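Local coordinates for DotU family type IV/VI secretion system protein (Acinetobacter baumannii, PDB 6Y4R) that is the cytoplasmic domain of TssL, a component of the type VI secretion system, where it probably belongs to the inner-membrane complex, at residues A1-H9 with F41-F50; I15-V23 with T69-Y78. All blocks are in the same frame, centred on the assembly; numbering follows the deposited sequence.

Contact 1 of 2, residues A1-H9 with F41-F50; sequences AINLIDLLH and FEQQAKKLQF
L7 and F41 bring the two backbones closest, their CA atoms 5.9 Å apart, whereas the CA atoms of I2 and L48 stand 8.7 Å apart; the chains run in opposite directions and lie farther apart where the start of 1-9 faces the end of helix 27-47. L4 CD2 sits almost centrally over one face of the F50 ring, 3.6 Å from its centroid, a CH-pi contact, while I2 O meets the edge of that ring in its plane. F41 is held similarly: L8 CD2 lies over its face, 3.8 Å from the centroid, and L7 CB abuts its edge. With CG anti to the carbonyl carbon (chi1 -61°), L7 uses both branches: CD1 reaches A45 CB at 3.6 Å, a close approach that alanine's short side chain allows, and CD2 meets Q44 and L48. Q44 is exposed, a suitable place for a polar side chain, and a water donates to both its OE1 and L7 O. Beyond Q44, a Schellman motif at Q49 ends helix 27-47 and turns the chain so that the F50 ring comes back against L4. Helix 52-71 packs on F41 and A45 through A58 and I55, and helix 119-130 covers L4 and I5 through V124.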
# COMPACT_ATOMS: atom_id res chain seq x y z
N ALA A 1 19.97 -3.56 -7.70
CA ALA A 1 19.59 -4.67 -6.83
C ALA A 1 18.66 -4.22 -5.71
O ALA A 1 17.99 -5.03 -5.08
CB ALA A 1 20.83 -5.32 -6.24
N ILE A 2 18.66 -2.91 -5.44
CA ILE A 2 17.69 -2.35 -4.51
C ILE A 2 16.34 -2.29 -5.20
O ILE A 2 16.23 -1.92 -6.38
CB ILE A 2 18.15 -0.96 -4.04
CG1 ILE A 2 19.34 -1.10 -3.08
CG2 ILE A 2 17.00 -0.19 -3.37
CD1 ILE A 2 18.96 -1.69 -1.73
N ASN A 3 15.30 -2.68 -4.47
CA ASN A 3 13.95 -2.83 -5.00
C ASN A 3 13.04 -1.75 -4.41
O ASN A 3 13.39 -1.10 -3.42
CB ASN A 3 13.46 -4.27 -4.69
CG ASN A 3 12.00 -4.52 -5.04
OD1 ASN A 3 11.42 -3.91 -5.95
ND2 ASN A 3 11.41 -5.48 -4.32
N LEU A 4 11.87 -1.58 -5.02
CA LEU A 4 10.90 -0.61 -4.51
C LEU A 4 10.31 -1.08 -3.18
O LEU A 4 9.88 -0.25 -2.36
CB LEU A 4 9.79 -0.38 -5.54
CG LEU A 4 10.03 0.54 -6.76
CD1 LEU A 4 8.74 0.72 -7.53
CD2 LEU A 4 10.62 1.90 -6.39
N ILE A 5 10.27 -2.39 -2.96
CA ILE A 5 9.89 -2.93 -1.65
C ILE A 5 10.91 -2.52 -0.59
O ILE A 5 10.54 -2.22 0.55
CB ILE A 5 9.73 -4.46 -1.74
CG1 ILE A 5 8.46 -4.85 -2.47
CG2 ILE A 5 9.70 -5.09 -0.36
CD1 ILE A 5 7.24 -4.47 -1.67
N ASP A 6 12.20 -2.50 -0.95
CA ASP A 6 13.25 -2.13 -0.01
C ASP A 6 13.26 -0.63 0.31
O ASP A 6 13.62 -0.24 1.43
CB ASP A 6 14.63 -2.58 -0.53
CG ASP A 6 14.72 -4.10 -0.75
OD1 ASP A 6 14.17 -4.86 0.07
OD2 ASP A 6 15.40 -4.52 -1.71
N LEU A 7 12.87 0.23 -0.64
CA LEU A 7 12.79 1.66 -0.34
C LEU A 7 11.61 1.99 0.56
O LEU A 7 11.69 2.92 1.37
CB LEU A 7 12.69 2.48 -1.64
CG LEU A 7 13.82 2.39 -2.66
CD1 LEU A 7 13.39 3.15 -3.91
CD2 LEU A 7 15.09 3.01 -2.09
N LEU A 8 10.54 1.20 0.48
CA LEU A 8 9.38 1.30 1.36
C LEU A 8 9.53 0.48 2.63
O LEU A 8 8.55 0.31 3.37
CB LEU A 8 8.13 0.85 0.60
CG LEU A 8 7.61 1.70 -0.54
CD1 LEU A 8 6.59 0.87 -1.29
CD2 LEU A 8 6.98 2.96 0.04
N HIS A 9 10.75 -0.02 2.90
CA HIS A 9 10.97 -0.88 4.06
C HIS A 9 10.59 -0.16 5.36
O HIS A 9 10.01 -0.77 6.26
CB HIS A 9 12.45 -1.31 4.10
CG HIS A 9 12.84 -2.11 5.30
ND1 HIS A 9 13.85 -1.72 6.14
CD2 HIS A 9 12.41 -3.31 5.76
CE1 HIS A 9 14.01 -2.64 7.10
NE2 HIS A 9 13.14 -3.61 6.89
N PHE A 41 10.99 8.25 0.11
CA PHE A 41 10.88 7.17 -0.86
C PHE A 41 10.88 7.68 -2.28
O PHE A 41 11.48 7.06 -3.16
CB PHE A 41 9.60 6.35 -0.60
CG PHE A 41 9.10 5.60 -1.79
CD1 PHE A 41 7.85 5.88 -2.29
CD2 PHE A 41 9.81 4.57 -2.36
CE1 PHE A 41 7.35 5.18 -3.38
CE2 PHE A 41 9.31 3.87 -3.47
CZ PHE A 41 8.08 4.17 -3.96
N GLU A 42 10.28 8.83 -2.52
CA GLU A 42 10.20 9.32 -3.89
C GLU A 42 11.54 9.88 -4.34
O GLU A 42 12.12 9.41 -5.33
CB GLU A 42 9.05 10.32 -3.99
CG GLU A 42 8.77 10.96 -5.30
CD GLU A 42 7.33 11.42 -5.29
OE1 GLU A 42 6.52 10.75 -4.62
OE2 GLU A 42 7.00 12.44 -5.93
N GLN A 43 12.09 10.83 -3.57
CA GLN A 43 13.45 11.33 -3.81
C GLN A 43 14.46 10.21 -4.04
O GLN A 43 15.31 10.31 -4.93
CB GLN A 43 13.88 12.21 -2.63
CG GLN A 43 15.34 12.09 -2.23
CD GLN A 43 15.62 12.64 -0.85
OE1 GLN A 43 14.70 12.83 -0.04
NE2 GLN A 43 16.89 12.90 -0.58
N GLN A 44 14.39 9.13 -3.25
CA GLN A 44 15.35 8.04 -3.41
C GLN A 44 15.03 7.19 -4.63
O GLN A 44 15.95 6.75 -5.33
CB GLN A 44 15.37 7.16 -2.15
CG GLN A 44 15.96 7.81 -0.92
CD GLN A 44 16.14 6.81 0.21
OE1 GLN A 44 15.57 5.71 0.17
NE2 GLN A 44 16.97 7.17 1.19
N ALA A 45 13.75 6.94 -4.90
CA ALA A 45 13.39 6.15 -6.07
C ALA A 45 13.65 6.92 -7.36
O ALA A 45 14.02 6.32 -8.37
CB ALA A 45 11.94 5.70 -6.00
N LYS A 46 13.46 8.25 -7.34
CA LYS A 46 13.77 9.07 -8.50
C LYS A 46 15.27 9.08 -8.80
O LYS A 46 15.65 8.96 -9.97
CB LYS A 46 13.27 10.50 -8.34
CG LYS A 46 11.79 10.68 -8.04
CD LYS A 46 11.37 12.09 -8.45
CE LYS A 46 12.33 13.17 -7.88
NZ LYS A 46 12.20 14.44 -8.70
N LYS A 47 16.13 9.11 -7.77
CA LYS A 47 17.58 9.11 -8.00
C LYS A 47 18.10 7.78 -8.44
O LYS A 47 19.20 7.72 -9.00
CB LYS A 47 18.42 9.26 -6.75
CG LYS A 47 19.04 10.47 -6.25
CD LYS A 47 18.74 10.59 -4.87
CE LYS A 47 19.82 11.44 -4.48
NZ LYS A 47 19.71 11.70 -3.06
N LEU A 48 17.40 6.72 -8.08
CA LEU A 48 17.77 5.40 -8.56
C LEU A 48 17.14 5.11 -9.90
O LEU A 48 17.29 4.00 -10.41
CB LEU A 48 17.42 4.33 -7.53
CG LEU A 48 18.20 4.30 -6.20
CD1 LEU A 48 17.67 3.20 -5.27
CD2 LEU A 48 19.71 4.12 -6.43
N GLN A 49 16.45 6.09 -10.47
CA GLN A 49 16.05 6.13 -11.86
C GLN A 49 14.86 5.23 -12.14
O GLN A 49 14.69 4.77 -13.28
CB GLN A 49 17.25 5.78 -12.77
CG GLN A 49 18.56 6.50 -12.37
CD GLN A 49 19.18 7.36 -13.44
OE1 GLN A 49 18.58 7.64 -14.47
NE2 GLN A 49 20.41 7.80 -13.19
N PHE A 50 14.03 4.93 -11.14
CA PHE A 50 12.77 4.26 -11.41
C PHE A 50 11.85 5.22 -12.15
O PHE A 50 11.86 6.43 -11.91
CB PHE A 50 12.08 3.78 -10.14
CG PHE A 50 12.79 2.69 -9.38
CD1 PHE A 50 12.41 1.36 -9.55
CD2 PHE A 50 13.81 2.98 -8.49
CE1 PHE A 50 13.04 0.35 -8.87
CE2 PHE A 50 14.44 1.97 -7.79
CZ PHE A 50 14.06 0.65 -7.98
O HOH W 1 12.93 5.37 0.96

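Contact 2 of 2, residues I15-V23 with T69-Y78; sequences IFLIRNQYV and TIVTQQDPSY
Y78 reaches across to I18, Q21, Y22 and V23 in a mixed polar and apolar contact between the C-terminal ends of helices 9-19 and 52-71 and the loops that follow them. Its hydroxyl donates to Y22 O at 2.7 Å, approaching from above the carbonyl plane, 66° out of it. A tyrosine fits here because its ring gives apolar surface while its hydroxyl serves a backbone carbonyl. V23 CG2 lies over one ring face, 4.0 Å from the centroid and displaced toward the rim; Q73 CG lies over the opposite face, so the ring is sandwiched. Q21 OE1 comes to the ring edge, 3.4 Å from Y78 CE2. The Q21 chain, bent at chi2 (-39°), folds back so that NE2 donates to R19 O at 3.1 Å, and a water joins its OE1 to D75 N. Deeper in, the beta-branched I18 and T69 press their CG2 methyls together at 3.6 Å, and I18 CD1 packs on I70 CG1 at 3.7 Å. T69's hydroxyl is satisfied by L65 O of its own helix, which suits its buried place. D75 OD2 accepts the S77 N-H, an Asx turn, and also the S77 hydroxyl. This is helix-end packing in an all-helical domain, where that turn and a Schellman motif, with Q21 at its positive-phi position, shape the loops that meet at Y78.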
# COMPACT_ATOMS: atom_id res chain seq x y z
N ILE A 15 3.10 -0.14 8.88
CA ILE A 15 1.92 -0.94 8.53
C ILE A 15 1.87 -2.20 9.38
O ILE A 15 0.80 -2.62 9.83
CB ILE A 15 1.95 -1.36 7.05
CG1 ILE A 15 2.07 -0.17 6.10
CG2 ILE A 15 0.70 -2.19 6.76
CD1 ILE A 15 0.80 0.42 5.72
N PHE A 16 3.02 -2.86 9.53
CA PHE A 16 3.10 -4.09 10.30
C PHE A 16 2.78 -3.85 11.77
O PHE A 16 2.17 -4.71 12.41
CB PHE A 16 4.48 -4.72 10.11
CG PHE A 16 4.52 -6.22 10.28
CD1 PHE A 16 3.49 -7.02 9.80
CD2 PHE A 16 5.59 -6.84 10.93
CE1 PHE A 16 3.53 -8.41 9.96
CE2 PHE A 16 5.64 -8.23 11.10
CZ PHE A 16 4.61 -9.01 10.62
N LEU A 17 3.18 -2.69 12.32
CA LEU A 17 2.92 -2.41 13.73
C LEU A 17 1.43 -2.25 14.01
O LEU A 17 0.93 -2.74 15.03
CB LEU A 17 3.64 -1.14 14.21
CG LEU A 17 5.15 -1.12 14.37
CD1 LEU A 17 5.63 0.30 14.63
CD2 LEU A 17 5.61 -2.09 15.47
N ILE A 18 0.73 -1.54 13.14
CA ILE A 18 -0.72 -1.37 13.31
C ILE A 18 -1.43 -2.70 13.16
O ILE A 18 -2.37 -3.01 13.92
CB ILE A 18 -1.26 -0.31 12.33
CG1 ILE A 18 -0.59 1.03 12.61
CG2 ILE A 18 -2.78 -0.26 12.37
CD1 ILE A 18 -1.18 2.17 11.84
N ARG A 19 -0.98 -3.52 12.21
CA ARG A 19 -1.55 -4.85 12.08
C ARG A 19 -1.30 -5.65 13.34
O ARG A 19 -2.14 -6.45 13.75
CB ARG A 19 -0.91 -5.55 10.88
CG ARG A 19 -1.40 -5.09 9.49
CD ARG A 19 -0.90 -6.10 8.47
NE ARG A 19 -1.90 -7.09 8.08
CZ ARG A 19 -1.61 -8.37 7.88
NH1 ARG A 19 -0.36 -8.81 8.06
NH2 ARG A 19 -2.57 -9.22 7.52
N ASN A 20 -0.16 -5.40 13.99
CA ASN A 20 0.23 -6.05 15.23
C ASN A 20 -0.26 -5.31 16.47
O ASN A 20 0.29 -5.50 17.56
CB ASN A 20 1.74 -6.20 15.27
CG ASN A 20 2.25 -7.15 14.20
OD1 ASN A 20 1.46 -7.83 13.54
ND2 ASN A 20 3.57 -7.22 14.06
N GLN A 21 -1.26 -4.45 16.31
CA GLN A 21 -2.04 -3.86 17.38
C GLN A 21 -1.27 -2.78 18.12
O GLN A 21 -1.72 -2.34 19.19
CB GLN A 21 -2.55 -4.94 18.35
CG GLN A 21 -3.61 -5.84 17.73
CD GLN A 21 -4.58 -5.05 16.84
OE1 GLN A 21 -5.52 -4.42 17.34
NE2 GLN A 21 -4.37 -5.11 15.52
N TYR A 22 -0.14 -2.32 17.59
CA TYR A 22 0.52 -1.16 18.16
C TYR A 22 -0.27 0.09 17.80
O TYR A 22 -0.70 0.27 16.66
CB TYR A 22 1.96 -1.04 17.64
CG TYR A 22 2.52 0.38 17.61
CD1 TYR A 22 2.36 1.19 16.49
CD2 TYR A 22 3.22 0.89 18.69
CE1 TYR A 22 2.86 2.46 16.45
CE2 TYR A 22 3.73 2.16 18.67
CZ TYR A 22 3.55 2.94 17.55
OH TYR A 22 4.07 4.23 17.54
N VAL A 23 -0.44 0.98 18.77
CA VAL A 23 -1.27 2.17 18.58
C VAL A 23 -0.37 3.40 18.68
O VAL A 23 0.30 3.58 19.70
CB VAL A 23 -2.41 2.25 19.61
CG1 VAL A 23 -3.34 3.43 19.27
CG2 VAL A 23 -3.15 0.89 19.72
N THR A 69 -5.87 -0.33 6.56
CA THR A 69 -5.40 -0.94 7.79
C THR A 69 -5.93 -0.17 8.99
O THR A 69 -6.39 -0.76 9.98
CB THR A 69 -3.87 -0.98 7.80
OG1 THR A 69 -3.41 -1.78 6.71
CG2 THR A 69 -3.36 -1.54 9.09
N ILE A 70 -5.86 1.16 8.92
CA ILE A 70 -6.28 2.02 10.03
C ILE A 70 -7.80 2.03 10.17
O ILE A 70 -8.33 1.91 11.28
CB ILE A 70 -5.72 3.44 9.84
CG1 ILE A 70 -4.22 3.45 10.14
CG2 ILE A 70 -6.52 4.44 10.69
CD1 ILE A 70 -3.56 4.73 9.81
N VAL A 71 -8.52 2.20 9.06
CA VAL A 71 -9.97 2.37 9.16
C VAL A 71 -10.70 1.06 9.53
O VAL A 71 -11.79 1.12 10.11
CB VAL A 71 -10.50 3.01 7.85
CG1 VAL A 71 -10.57 2.00 6.66
CG2 VAL A 71 -11.82 3.70 8.08
N THR A 72 -10.14 -0.11 9.22
CA THR A 72 -10.78 -1.40 9.52
C THR A 72 -10.62 -1.82 10.98
O THR A 72 -11.29 -2.76 11.43
CB THR A 72 -10.27 -2.51 8.61
OG1 THR A 72 -8.83 -2.51 8.57
CG2 THR A 72 -10.82 -2.34 7.20
N GLN A 73 -9.70 -1.19 11.70
CA GLN A 73 -9.45 -1.56 13.08
C GLN A 73 -10.71 -1.45 13.92
O GLN A 73 -11.39 -0.42 13.93
CB GLN A 73 -8.36 -0.65 13.64
CG GLN A 73 -6.99 -0.94 13.09
CD GLN A 73 -6.60 -2.42 13.19
OE1 GLN A 73 -5.97 -2.95 12.28
NE2 GLN A 73 -6.91 -3.06 14.32
N GLN A 74 -11.02 -2.52 14.65
CA GLN A 74 -12.20 -2.52 15.50
C GLN A 74 -11.89 -2.42 16.98
O GLN A 74 -12.82 -2.28 17.79
CB GLN A 74 -13.05 -3.77 15.26
CG GLN A 74 -13.26 -4.07 13.81
CD GLN A 74 -14.34 -5.09 13.62
OE1 GLN A 74 -14.44 -5.69 12.54
NE2 GLN A 74 -15.20 -5.23 14.63
N ASP A 75 -10.70 -2.51 17.35
CA ASP A 75 -10.58 -2.47 18.80
C ASP A 75 -10.54 -1.00 19.29
O ASP A 75 -10.04 -0.11 18.59
CB ASP A 75 -9.40 -3.39 19.21
CG ASP A 75 -8.96 -3.21 20.64
OD1 ASP A 75 -8.52 -4.23 21.27
OD2 ASP A 75 -8.80 -2.05 21.02
N PRO A 76 -11.14 -0.71 20.46
CA PRO A 76 -11.45 0.69 20.83
C PRO A 76 -10.23 1.57 21.09
O PRO A 76 -10.35 2.80 21.01
CB PRO A 76 -12.28 0.55 22.10
CG PRO A 76 -12.62 -0.88 22.24
CD PRO A 76 -11.83 -1.71 21.32
N SER A 77 -9.06 0.98 21.35
CA SER A 77 -7.85 1.75 21.47
C SER A 77 -7.53 2.57 20.22
O SER A 77 -6.95 3.66 20.32
CB SER A 77 -6.69 0.80 21.79
OG SER A 77 -6.63 -0.24 20.83
N TYR A 78 -7.96 2.12 19.05
CA TYR A 78 -7.66 2.83 17.81
C TYR A 78 -8.60 4.01 17.55
O TYR A 78 -8.46 4.70 16.53
CB TYR A 78 -7.71 1.85 16.64
CG TYR A 78 -6.44 1.04 16.53
CD1 TYR A 78 -5.27 1.63 16.06
CD2 TYR A 78 -6.41 -0.31 16.88
CE1 TYR A 78 -4.11 0.90 15.97
CE2 TYR A 78 -5.25 -1.04 16.78
CZ TYR A 78 -4.10 -0.43 16.32
OH TYR A 78 -2.92 -1.12 16.21
O HOH W 2 -7.89 -3.89 16.45

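Both contacts are partly buried and lie on opposite sides of the chain's centre, with centres about 27 Å apart. In contact 1, L4, L8, F41 and A45 are buried while I2, Q44 and L48 lie exposed; in contact 2, I15, I18, T69, I70 and Y78 are buried and Q21 and S77 exposed. Their segments alternate along the chain, and helix 52-71 is common ground, flanking contact 1 near its start and supplying part of contact 2 at its end. Chemistry differs accordingly. Contact 1 is almost wholly aliphatic and phenylalanine packing, with one bridging water at its border. Contact 2 keeps apolar packing between its helices but uses tyrosine, glutamine and backbone carbonyls where its loops meet.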